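Local coordinates for sensor protein DivL (PDB 4Q20) that is required for cell division and growth in Caulobacter crescentus, phosphorylating CtrA as a membrane-bound sensor kinase of a two-component system, at residues A[51-65]-A[78-90]. Numbering follows the deposited sequence.
Sequences LRTPLTTIIGYSELL and HVAAVRAAATQLA
I58 and L89 interlock as reciprocal knobs between the two nearly antiparallel helices 51-65 and 78-90, whose axes approach to 8.5 Å at 158°. I58 is a knob among V82, A85, A86 and L89: with CG1 anti to the carbonyl carbon (chi1 -68°), CG1 lies 3.8 Å from A85 CB while CD1 reaches on to the backbone of A86. L89 answers as a knob among L51, P54, L55 and I58, its CD1 3.6 Å from L51 CD2 where the two leucines cross at about a right angle. P54, whose ring nitrogen has no hydrogen to give the preceding turn, kinks its helix, and its CB rests on A85 O and L89 CB; its CG meets Q88 NE2. Further along, V82 CG2 touches Y61 CB, and L65 CD2 packs 3.6 Å from V79 CG2.

These are the two helices of the HisKA dimerisation and phosphoacceptor hairpin; Y49, the tyrosine that autophosphorylates and is unmodified here, lies two residues before 51-65. The second subunit completes a four-helix bundle: its L89 packs on L55 and its I58 on A86, while R83 forms salt bridges with E66 of the second subunit and with D130 of its own chain.

CH-pi contacts mark the end near the turn. A81 CB sits over one face of the Y61 ring, 3.7 Å from its centroid; T57 CG2 lies in plane at the ring edge. L64 CD1 covers a face of the H78 imidazole, 4.0 Å from the centroid, and the Y61 and H78 rings meet obliquely, planes at 42°.

Within helix 51-65, S62 OG donates to I58 O (2.7 Å), which S62 N reaches from the opposite face of the carbonyl plane.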
ATOM      1  N   LEU A  51       0.681  -5.552   0.946  1.00 67.39           N
ATOM      2  CA  LEU A  51       1.217  -4.232   1.291  1.00 66.85           C
ATOM      3  C   LEU A  51       2.436  -4.356   2.176  1.00 71.49           C
ATOM      4  O   LEU A  51       3.417  -3.649   1.969  1.00 71.28           O
ATOM      5  CB  LEU A  51       0.175  -3.345   1.992  1.00 67.12           C
ATOM      6  CG  LEU A  51      -1.148  -3.044   1.258  1.00 72.83           C
ATOM      7  CD1 LEU A  51      -1.998  -2.090   2.078  1.00 73.21           C
ATOM      8  CD2 LEU A  51      -0.919  -2.499  -0.154  1.00 73.33           C
ATOM      9  N   ARG A  52       2.375  -5.267   3.158  1.00 70.03           N
ATOM     10  CA  ARG A  52       3.387  -5.480   4.201  1.00 71.03           C
ATOM     11  C   ARG A  52       4.622  -6.293   3.751  1.00 74.85           C
ATOM     12  O   ARG A  52       5.707  -6.057   4.278  1.00 75.65           O
ATOM     13  CB  ARG A  52       2.752  -6.166   5.418  1.00 70.07           C
ATOM     14  CG  ARG A  52       1.831  -5.283   6.287  1.00 74.03           C
ATOM     15  CD  ARG A  52       1.284  -6.035   7.523  1.00 81.45           C
ATOM     16  NE  ARG A  52       0.371  -7.122   7.121  1.00107.64           N
ATOM     17  CZ  ARG A  52       0.707  -8.409   6.979  1.00118.32           C
ATOM     18  NH1 ARG A  52       1.942  -8.816   7.254  1.00107.84           N
ATOM     19  NH2 ARG A  52      -0.195  -9.298   6.574  1.00 89.75           N
ATOM     20  N   THR A  53       4.477  -7.227   2.809  1.00 70.20           N
ATOM     21  CA  THR A  53       5.623  -8.030   2.345  1.00 71.12           C
ATOM     22  C   THR A  53       6.642  -7.146   1.535  1.00 74.05           C
ATOM     23  O   THR A  53       7.793  -7.089   1.953  1.00 75.36           O
ATOM     24  CB  THR A  53       5.140  -9.264   1.568  1.00 80.71           C
ATOM     25  OG1 THR A  53       4.191  -9.975   2.372  1.00 87.78           O
ATOM     26  CG2 THR A  53       6.281 -10.172   1.165  1.00 74.92           C
ATOM     27  N   PRO A  54       6.276  -6.419   0.438  1.00 68.63           N
ATOM     28  CA  PRO A  54       7.267  -5.554  -0.221  1.00 68.15           C
ATOM     29  C   PRO A  54       7.799  -4.466   0.710  1.00 70.80           C
ATOM     30  O   PRO A  54       8.926  -4.029   0.547  1.00 72.76           O
ATOM     31  CB  PRO A  54       6.479  -4.933  -1.387  1.00 68.32           C
ATOM     32  CG  PRO A  54       5.327  -5.778  -1.579  1.00 72.42           C
ATOM     33  CD  PRO A  54       4.973  -6.327  -0.251  1.00 68.45           C
ATOM     34  N   LEU A  55       7.002  -4.039   1.682  1.00 66.24           N
ATOM     35  CA  LEU A  55       7.403  -3.004   2.643  1.00 65.36           C
ATOM     36  C   LEU A  55       8.601  -3.414   3.497  1.00 68.78           C
ATOM     37  O   LEU A  55       9.480  -2.582   3.741  1.00 69.39           O
ATOM     38  CB  LEU A  55       6.269  -2.595   3.558  1.00 64.30           C
ATOM     39  CG  LEU A  55       6.678  -1.543   4.584  1.00 68.86           C
ATOM     40  CD1 LEU A  55       6.938  -0.164   3.934  1.00 67.64           C
ATOM     41  CD2 LEU A  55       5.712  -1.512   5.746  1.00 68.14           C
ATOM     42  N   THR A  56       8.626  -4.662   3.959  1.00 64.14           N
ATOM     43  CA  THR A  56       9.701  -5.226   4.770  1.00 66.32           C
ATOM     44  C   THR A  56      11.038  -5.131   3.995  1.00 70.30           C
ATOM     45  O   THR A  56      12.057  -4.749   4.568  1.00 71.40           O
ATOM     46  CB  THR A  56       9.295  -6.675   5.167  1.00 80.99           C
ATOM     47  OG1 THR A  56       8.204  -6.598   6.081  1.00 80.72           O
ATOM     48  CG2 THR A  56      10.402  -7.458   5.791  1.00 83.76           C
ATOM     49  N   THR A  57      10.991  -5.409   2.682  1.00 66.89           N
ATOM     50  CA  THR A  57      12.119  -5.383   1.747  1.00 66.58           C
ATOM     51  C   THR A  57      12.637  -3.933   1.556  1.00 67.72           C
ATOM     52  O   THR A  57      13.848  -3.703   1.583  1.00 68.71           O
ATOM     53  CB  THR A  57      11.686  -6.062   0.438  1.00 72.76           C
ATOM     54  OG1 THR A  57      11.257  -7.394   0.744  1.00 73.76           O
ATOM     55  CG2 THR A  57      12.807  -6.114  -0.597  1.00 66.16           C
ATOM     56  N   ILE A  58      11.721  -2.977   1.391  1.00 62.42           N
ATOM     57  CA  ILE A  58      12.017  -1.551   1.229  1.00 62.41           C
ATOM     58  C   ILE A  58      12.716  -1.019   2.474  1.00 68.71           C
ATOM     59  O   ILE A  58      13.751  -0.366   2.330  1.00 69.87           O
ATOM     60  CB  ILE A  58      10.734  -0.703   0.888  1.00 63.10           C
ATOM     61  CG1 ILE A  58      10.196  -1.030  -0.489  1.00 60.19           C
ATOM     62  CG2 ILE A  58      10.959   0.808   1.014  1.00 63.68           C
ATOM     63  CD1 ILE A  58       8.707  -0.591  -0.660  1.00 59.63           C
ATOM     64  N   ILE A  59      12.166  -1.292   3.683  1.00 66.47           N
ATOM     65  CA  ILE A  59      12.753  -0.845   4.951  1.00 66.08           C
ATOM     66  C   ILE A  59      14.146  -1.448   5.105  1.00 71.55           C
ATOM     67  O   ILE A  59      15.097  -0.686   5.262  1.00 74.64           O
ATOM     68  CB  ILE A  59      11.836  -1.147   6.185  1.00 68.67           C
ATOM     69  CG1 ILE A  59      10.501  -0.344   6.155  1.00 68.56           C
ATOM     70  CG2 ILE A  59      12.560  -0.940   7.517  1.00 67.78           C
ATOM     71  CD1 ILE A  59      10.584   1.258   5.968  1.00 75.02           C
ATOM     72  N   GLY A  60      14.251  -2.779   5.024  1.00 66.96           N
ATOM     73  CA  GLY A  60      15.490  -3.536   5.196  1.00 67.58           C
ATOM     74  C   GLY A  60      16.632  -3.058   4.325  1.00 71.85           C
ATOM     75  O   GLY A  60      17.698  -2.716   4.824  1.00 74.14           O
ATOM     76  N   TYR A  61      16.397  -2.951   3.021  1.00 68.22           N
ATOM     77  CA  TYR A  61      17.424  -2.496   2.086  1.00 68.70           C
ATOM     78  C   TYR A  61      17.697  -0.982   2.118  1.00 69.79           C
ATOM     79  O   TYR A  61      18.858  -0.615   1.937  1.00 70.31           O
ATOM     80  CB  TYR A  61      17.104  -2.934   0.679  1.00 69.12           C
ATOM     81  CG  TYR A  61      17.413  -4.392   0.437  1.00 72.79           C
ATOM     82  CD1 TYR A  61      18.727  -4.851   0.414  1.00 76.37           C
ATOM     83  CD2 TYR A  61      16.393  -5.320   0.252  1.00 72.80           C
ATOM     84  CE1 TYR A  61      19.019  -6.188   0.185  1.00 76.49           C
ATOM     85  CE2 TYR A  61      16.674  -6.665   0.037  1.00 74.54           C
ATOM     86  CZ  TYR A  61      17.993  -7.090  -0.012  1.00 81.88           C
ATOM     87  OH  TYR A  61      18.323  -8.401  -0.236  1.00 83.59           O
ATOM     88  N   SER A  62      16.681  -0.109   2.346  1.00 65.45           N
ATOM     89  CA  SER A  62      16.955   1.355   2.446  1.00 66.69           C
ATOM     90  C   SER A  62      17.800   1.662   3.706  1.00 75.11           C
ATOM     91  O   SER A  62      18.664   2.539   3.631  1.00 76.72           O
ATOM     92  CB  SER A  62      15.680   2.206   2.405  1.00 66.97           C
ATOM     93  OG  SER A  62      14.795   1.900   3.473  1.00 79.00           O
ATOM     94  N   GLU A  63      17.608   0.900   4.827  1.00 73.65           N
ATOM     95  CA  GLU A  63      18.395   1.066   6.057  1.00 77.31           C
ATOM     96  C   GLU A  63      19.880   0.723   5.796  1.00 87.54           C
ATOM     97  O   GLU A  63      20.761   1.374   6.366  1.00 89.68           O
ATOM     98  CB  GLU A  63      17.825   0.232   7.226  1.00 78.66           C
ATOM     99  CG  GLU A  63      16.567   0.839   7.845  1.00 86.02           C
ATOM    100  CD  GLU A  63      15.951   0.139   9.049  1.00110.71           C
ATOM    101  OE1 GLU A  63      16.323  -1.025   9.322  1.00 90.42           O
ATOM    102  OE2 GLU A  63      15.069   0.745   9.704  1.00105.64           O
ATOM    103  N   LEU A  64      20.149  -0.263   4.905  1.00 85.89           N
ATOM    104  CA  LEU A  64      21.505  -0.650   4.519  1.00 88.84           C
ATOM    105  C   LEU A  64      22.158   0.464   3.711  1.00 96.80           C
ATOM    106  O   LEU A  64      23.368   0.678   3.824  1.00 99.73           O
ATOM    107  CB  LEU A  64      21.514  -1.961   3.714  1.00 88.93           C
ATOM    108  CG  LEU A  64      21.341  -3.303   4.461  1.00 94.65           C
ATOM    109  CD1 LEU A  64      21.483  -4.456   3.510  1.00 96.12           C
ATOM    110  CD2 LEU A  64      22.383  -3.493   5.519  1.00 97.66           C
ATOM    111  N   LEU A  65      21.356   1.182   2.893  1.00 92.88           N
ATOM    112  CA  LEU A  65      21.815   2.307   2.077  1.00 93.19           C
ATOM    113  C   LEU A  65      22.291   3.451   2.951  1.00101.60           C
ATOM    114  O   LEU A  65      23.340   4.034   2.666  1.00103.22           O
ATOM    115  CB  LEU A  65      20.693   2.811   1.165  1.00 90.20           C
ATOM    116  CG  LEU A  65      20.621   2.260  -0.227  1.00 93.36           C
ATOM    117  CD1 LEU A  65      19.364   2.745  -0.898  1.00 91.35           C
ATOM    118  CD2 LEU A  65      21.814   2.672  -1.036  1.00 95.22           C
ATOM    119  N   HIS A  78      21.406  -2.830  -3.440  1.00 79.36           N
ATOM    120  CA  HIS A  78      20.493  -2.442  -2.390  1.00 76.94           C
ATOM    121  C   HIS A  78      19.413  -1.517  -2.962  1.00 79.74           C
ATOM    122  O   HIS A  78      18.232  -1.734  -2.697  1.00 76.89           O
ATOM    123  CB  HIS A  78      21.262  -1.787  -1.229  1.00 79.39           C
ATOM    124  CG  HIS A  78      22.241  -2.695  -0.537  1.00 85.45           C
ATOM    125  ND1 HIS A  78      22.318  -4.056  -0.817  1.00 87.54           N
ATOM    126  CD2 HIS A  78      23.155  -2.404   0.418  1.00 89.64           C
ATOM    127  CE1 HIS A  78      23.270  -4.535  -0.028  1.00 89.21           C
ATOM    128  NE2 HIS A  78      23.786  -3.584   0.744  1.00 90.90           N
ATOM    129  N   VAL A  79      19.813  -0.520  -3.773  1.00 78.93           N
ATOM    130  CA  VAL A  79      18.904   0.417  -4.454  1.00 77.66           C
ATOM    131  C   VAL A  79      17.926  -0.369  -5.352  1.00 77.70           C
ATOM    132  O   VAL A  79      16.715  -0.175  -5.259  1.00 76.69           O
ATOM    133  CB  VAL A  79      19.671   1.475  -5.290  1.00 85.29           C
ATOM    134  CG1 VAL A  79      18.703   2.296  -6.126  1.00 84.54           C
ATOM    135  CG2 VAL A  79      20.506   2.390  -4.424  1.00 87.25           C
ATOM    136  N   ALA A  80      18.466  -1.260  -6.201  1.00 71.42           N
ATOM    137  CA  ALA A  80      17.711  -2.087  -7.123  1.00 68.47           C
ATOM    138  C   ALA A  80      16.673  -2.927  -6.382  1.00 69.38           C
ATOM    139  O   ALA A  80      15.537  -3.046  -6.845  1.00 67.32           O
ATOM    140  CB  ALA A  80      18.660  -2.975  -7.901  1.00 71.41           C
ATOM    141  N   ALA A  81      17.031  -3.444  -5.197  1.00 65.33           N
ATOM    142  CA  ALA A  81      16.097  -4.242  -4.399  1.00 61.98           C
ATOM    143  C   ALA A  81      14.999  -3.345  -3.841  1.00 67.06           C
ATOM    144  O   ALA A  81      13.837  -3.725  -3.928  1.00 68.69           O
ATOM    145  CB  ALA A  81      16.817  -5.006  -3.314  1.00 62.73           C
ATOM    146  N   VAL A  82      15.330  -2.120  -3.420  1.00 65.54           N
ATOM    147  CA  VAL A  82      14.357  -1.110  -2.970  1.00 65.59           C
ATOM    148  C   VAL A  82      13.386  -0.736  -4.118  1.00 67.96           C
ATOM    149  O   VAL A  82      12.176  -0.753  -3.923  1.00 67.23           O
ATOM    150  CB  VAL A  82      15.040   0.181  -2.403  1.00 70.48           C
ATOM    151  CG1 VAL A  82      14.021   1.296  -2.160  1.00 68.83           C
ATOM    152  CG2 VAL A  82      15.823  -0.108  -1.145  1.00 70.24           C
ATOM    153  N   ARG A  83      13.921  -0.387  -5.281  1.00 64.51           N
ATOM    154  CA  ARG A  83      13.140  -0.014  -6.465  1.00 63.95           C
ATOM    155  C   ARG A  83      12.202  -1.169  -6.920  1.00 66.81           C
ATOM    156  O   ARG A  83      11.034  -0.902  -7.186  1.00 67.51           O
ATOM    157  CB  ARG A  83      14.080   0.433  -7.608  1.00 64.67           C
ATOM    158  CG  ARG A  83      13.376   1.060  -8.814  1.00 72.46           C
ATOM    159  CD  ARG A  83      14.134   0.888 -10.137  1.00 76.90           C
ATOM    160  NE  ARG A  83      14.894  -0.365 -10.192  1.00 95.48           N
ATOM    161  CZ  ARG A  83      14.392  -1.551 -10.533  1.00115.15           C
ATOM    162  NH1 ARG A  83      13.119  -1.661 -10.904  1.00101.95           N
ATOM    163  NH2 ARG A  83      15.156  -2.639 -10.487  1.00100.22           N
ATOM    164  N   ALA A  84      12.690  -2.426  -6.979  1.00 61.53           N
ATOM    165  CA  ALA A  84      11.880  -3.594  -7.365  1.00 59.21           C
ATOM    166  C   ALA A  84      10.744  -3.852  -6.362  1.00 62.86           C
ATOM    167  O   ALA A  84       9.615  -4.085  -6.776  1.00 65.60           O
ATOM    168  CB  ALA A  84      12.754  -4.834  -7.494  1.00 60.40           C
ATOM    169  N   ALA A  85      11.005  -3.729  -5.065  1.00 58.40           N
ATOM    170  CA  ALA A  85       9.981  -3.965  -4.059  1.00 56.24           C
ATOM    171  C   ALA A  85       8.918  -2.875  -4.077  1.00 63.09           C
ATOM    172  O   ALA A  85       7.714  -3.179  -3.938  1.00 63.55           O
ATOM    173  CB  ALA A  85      10.608  -4.077  -2.696  1.00 56.86           C
ATOM    174  N   ALA A  86       9.356  -1.614  -4.266  1.00 59.89           N
ATOM    175  CA  ALA A  86       8.480  -0.444  -4.341  1.00 58.52           C
ATOM    176  C   ALA A  86       7.573  -0.517  -5.571  1.00 62.73           C
ATOM    177  O   ALA A  86       6.384  -0.226  -5.465  1.00 62.31           O
ATOM    178  CB  ALA A  86       9.308   0.820  -4.380  1.00 60.05           C
ATOM    179  N   THR A  87       8.129  -0.922  -6.713  1.00 59.76           N
ATOM    180  CA  THR A  87       7.429  -1.085  -7.990  1.00 61.53           C
ATOM    181  C   THR A  87       6.376  -2.230  -7.845  1.00 66.54           C
ATOM    182  O   THR A  87       5.254  -2.094  -8.334  1.00 67.23           O
ATOM    183  CB  THR A  87       8.497  -1.341  -9.109  1.00 71.46           C
ATOM    184  OG1 THR A  87       9.184  -0.132  -9.432  1.00 76.56           O
ATOM    185  CG2 THR A  87       7.942  -1.867 -10.324  1.00 66.06           C
ATOM    186  N   GLN A  88       6.730  -3.337  -7.188  1.00 62.15           N
ATOM    187  CA  GLN A  88       5.794  -4.450  -6.953  1.00 61.89           C
ATOM    188  C   GLN A  88       4.606  -4.000  -6.059  1.00 65.43           C
ATOM    189  O   GLN A  88       3.467  -4.401  -6.300  1.00 66.94           O
ATOM    190  CB  GLN A  88       6.547  -5.625  -6.312  1.00 63.58           C
ATOM    191  CG  GLN A  88       5.720  -6.874  -6.059  1.00 77.74           C
ATOM    192  CD  GLN A  88       6.356  -7.733  -4.988  1.00111.25           C
ATOM    193  OE1 GLN A  88       7.589  -7.895  -4.922  1.00112.16           O
ATOM    194  NE2 GLN A  88       5.529  -8.291  -4.105  1.00103.62           N
ATOM    195  N   LEU A  89       4.872  -3.164  -5.049  1.00 60.60           N
ATOM    196  CA  LEU A  89       3.844  -2.639  -4.153  1.00 60.48           C
ATOM    197  C   LEU A  89       2.859  -1.742  -4.977  1.00 67.78           C
ATOM    198  O   LEU A  89       1.647  -1.961  -4.923  1.00 69.30           O
ATOM    199  CB  LEU A  89       4.521  -1.924  -2.979  1.00 60.23           C
ATOM    200  CG  LEU A  89       3.670  -1.313  -1.831  1.00 64.97           C
ATOM    201  CD1 LEU A  89       2.354  -2.030  -1.635  1.00 65.40           C
ATOM    202  CD2 LEU A  89       4.453  -1.276  -0.535  1.00 61.22           C
ATOM    203  N   ALA A  90       3.394  -0.844  -5.823  1.00 64.95           N
ATOM    204  CA  ALA A  90       2.662   0.020  -6.760  1.00 64.38           C
ATOM    205  C   ALA A  90       1.745  -0.798  -7.698  1.00 68.37           C
ATOM    206  O   ALA A  90       0.586  -0.433  -7.874  1.00 69.92           O
ATOM    207  CB  ALA A  90       3.644   0.848  -7.587  1.00 64.69           C
TER